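Local structure of CsoZ (Staphylococcus aureus, 6FF1) at residues A[54-57]-A[58-62]. The protein probably binds copper ions and carries them within the cell as a small metallochaperone of copper homeostasis. Sequence-based numbering, arbitrary orientation.
Sequences NSIE and KEIYD
Glu57 O takes the backbone N-H of Tyr61, one turn further along the helix. Tyr61 N lies 2.9 Å from Glu57 O, and the bond is nearly straight (169° at the hydrogen). The same oxygen lies in the plane of the Tyr61 ring, at its edge, 3.4 Å from Tyr61 CD1. Glu57 CB lies 3.3 Å from Lys58 N. Its CG stands anti to the carbonyl carbon, and the extended chain touches Ile67 and Phe69. Lys58 N donates to Asn54 O at 2.9 Å. Lys58 CB rests on that carbonyl, 3.4 Å from Asn54 O. Beyond CB the lysine leaves the first turn. CG is anti to the backbone N (chi1 175°), the chain runs extended, and a bend at chi4 brings NZ forward to Asp62. There Lys58 NZ makes a salt bridge with Asp62, donating to the syn lone pair of Asp62 OD2 at 2.9 Å, an i to i+4 pair along the exposed side. Helix 53-62 belongs to a ferredoxin-like βαββαβ fold, as in other heavy-metal-associated domains. Its inner side carries Ile56 and Ile60, with Ile56 CG2 4.4 Å from Ile60 CD1. Both isoleucines pack on Ile7 of strand 3-10 and on Ile25 of helix 15-26. The backbone N-H of Ile60 is hydrogen-bonded to Ile56 O. Glu59 OE2 makes a salt bridge with Arg24 of helix 15-26, and Tyr61 OH is hydrogen-bonded to the backbone N of Ile67 in strand 66-68.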
ATOM      1  N   ASN A  54       3.411   9.049   3.035  1.00 12.68           N
ATOM      2  CA  ASN A  54       3.530   8.760   4.422  1.00 13.60           C
ATOM      3  C   ASN A  54       2.302   8.095   5.028  1.00 13.11           C
ATOM      4  O   ASN A  54       2.401   7.209   5.878  1.00 13.90           O
ATOM      5  CB  ASN A  54       3.918  10.004   5.243  1.00 14.59           C
ATOM      6  CG  ASN A  54       5.372  10.373   5.081  1.00 18.30           C
ATOM      7  OD1 ASN A  54       6.148   9.698   4.415  1.00 21.12           O
ATOM      8  ND2 ASN A  54       5.726  11.520   5.650  1.00 21.65           N
ATOM      9  N   SER A  55       1.128   8.575   4.644  1.00 13.99           N
ATOM     10  CA  SER A  55      -0.118   8.013   5.219  1.00 14.23           C
ATOM     11  C   SER A  55      -0.364   6.585   4.670  1.00 13.13           C
ATOM     12  O   SER A  55      -0.837   5.748   5.405  1.00 14.18           O
ATOM     13  CB  SER A  55      -1.328   8.921   4.970  1.00 17.18           C
ATOM     14  OG  SER A  55      -1.655   9.110   3.583  1.00 19.04           O
ATOM     15  N   ILE A  56       0.000   6.336   3.420  1.00 12.40           N
ATOM     16  CA  ILE A  56      -0.103   4.968   2.877  1.00 12.45           C
ATOM     17  C   ILE A  56       0.837   4.041   3.609  1.00 11.99           C
ATOM     18  O   ILE A  56       0.506   2.940   4.012  1.00 13.41           O
ATOM     19  CB  ILE A  56       0.151   5.015   1.397  1.00 12.42           C
ATOM     20  CG1 ILE A  56      -0.935   5.794   0.687  1.00 13.55           C
ATOM     21  CG2 ILE A  56       0.232   3.603   0.835  1.00 13.45           C
ATOM     22  CD1 ILE A  56      -0.617   6.157  -0.752  1.00 15.03           C
ATOM     23  N   GLU A  57       2.076   4.523   3.772  1.00 12.39           N
ATOM     24  CA  GLU A  57       3.055   3.742   4.500  1.00 12.23           C
ATOM     25  C   GLU A  57       2.676   3.467   5.943  1.00 11.62           C
ATOM     26  O   GLU A  57       2.925   2.396   6.461  1.00 12.35           O
ATOM     27  CB  GLU A  57       4.442   4.392   4.382  1.00 12.69           C
ATOM     28  CG  GLU A  57       4.889   4.352   2.914  1.00 14.84           C
ATOM     29  CD  GLU A  57       6.239   4.881   2.677  1.00 18.34           C
ATOM     30  OE1 GLU A  57       6.642   5.831   3.451  1.00 18.57           O
ATOM     31  OE2 GLU A  57       6.905   4.319   1.779  1.00 22.31           O
ATOM     32  N   LYS A  58       2.042   4.447   6.578  1.00 12.55           N
ATOM     33  CA  LYS A  58       1.608   4.245   7.929  1.00 13.44           C
ATOM     34  C   LYS A  58       0.605   3.086   7.994  1.00 14.08           C
ATOM     35  O   LYS A  58       0.633   2.303   8.933  1.00 15.22           O
ATOM     36  CB  LYS A  58       1.003   5.522   8.474  1.00 14.80           C
ATOM     37  CG  LYS A  58       0.408   5.360   9.859  1.00 19.31           C
ATOM     38  CD  LYS A  58      -0.116   6.653  10.469  1.00 21.87           C
ATOM     39  CE  LYS A  58      -0.482   6.472  11.938  1.00 30.72           C
ATOM     40  NZ  LYS A  58      -1.651   5.605  12.144  1.00 39.06           N
ATOM     41  N   GLU A  59      -0.291   3.000   7.028  1.00 13.56           N
ATOM     42  CA  GLU A  59      -1.241   1.884   7.020  1.00 15.31           C
ATOM     43  C   GLU A  59      -0.548   0.548   6.874  1.00 13.20           C
ATOM     44  O   GLU A  59      -0.896  -0.424   7.556  1.00 15.00           O
ATOM     45  CB  GLU A  59      -2.259   2.053   5.922  1.00 14.71           C
ATOM     46  CG  GLU A  59      -3.283   0.932   5.846  1.00 16.10           C
ATOM     47  CD  GLU A  59      -4.109   0.759   7.093  1.00 19.13           C
ATOM     48  OE1 GLU A  59      -4.412   1.747   7.777  1.00 20.74           O
ATOM     49  OE2 GLU A  59      -4.601  -0.349   7.401  1.00 19.56           O
ATOM     50  N   ILE A  60       0.483   0.518   6.032  1.00 12.50           N
ATOM     51  CA  ILE A  60       1.303  -0.703   5.896  1.00 12.06           C
ATOM     52  C   ILE A  60       1.879  -1.106   7.212  1.00 11.98           C
ATOM     53  O   ILE A  60       1.839  -2.262   7.601  1.00 14.10           O
ATOM     54  CB  ILE A  60       2.289  -0.534   4.770  1.00 12.21           C
ATOM     55  CG1 ILE A  60       1.548  -0.359   3.445  1.00 12.44           C
ATOM     56  CG2 ILE A  60       3.291  -1.683   4.710  1.00 12.99           C
ATOM     57  CD1 ILE A  60       2.439   0.115   2.274  1.00 11.91           C
ATOM     58  N   TYR A  61       2.510  -0.147   7.894  1.00 12.72           N
ATOM     59  CA  TYR A  61       3.086  -0.402   9.182  1.00 14.02           C
ATOM     60  C   TYR A  61       2.044  -0.778  10.241  1.00 15.23           C
ATOM     61  O   TYR A  61       2.272  -1.654  11.089  1.00 17.30           O
ATOM     62  CB  TYR A  61       3.937   0.796   9.658  1.00 14.09           C
ATOM     63  CG  TYR A  61       5.350   0.669   9.200  1.00 14.45           C
ATOM     64  CD1 TYR A  61       5.664   0.863   7.879  1.00 15.11           C
ATOM     65  CD2 TYR A  61       6.338   0.264  10.049  1.00 16.93           C
ATOM     66  CE1 TYR A  61       6.945   0.666   7.429  1.00 15.76           C
ATOM     67  CE2 TYR A  61       7.642   0.095   9.601  1.00 16.83           C
ATOM     68  CZ  TYR A  61       7.913   0.250   8.282  1.00 15.50           C
ATOM     69  OH  TYR A  61       9.172   0.029   7.758  1.00 17.14           O
ATOM     70  N   ASP A  62       0.909  -0.104  10.210  1.00 14.87           N
ATOM     71  CA  ASP A  62      -0.149  -0.417  11.181  1.00 17.24           C
ATOM     72  C   ASP A  62      -0.662  -1.836  11.077  1.00 17.41           C
ATOM     73  O   ASP A  62      -1.102  -2.435  12.067  1.00 21.88           O
ATOM     74  CB  ASP A  62      -1.314   0.563  11.046  1.00 19.31           C
ATOM     75  CG  ASP A  62      -0.985   1.950  11.586  1.00 23.78           C
ATOM     76  OD1 ASP A  62       0.061   2.120  12.259  1.00 26.26           O
ATOM     77  OD2 ASP A  62      -1.794   2.833  11.305  1.00 28.77           O
TER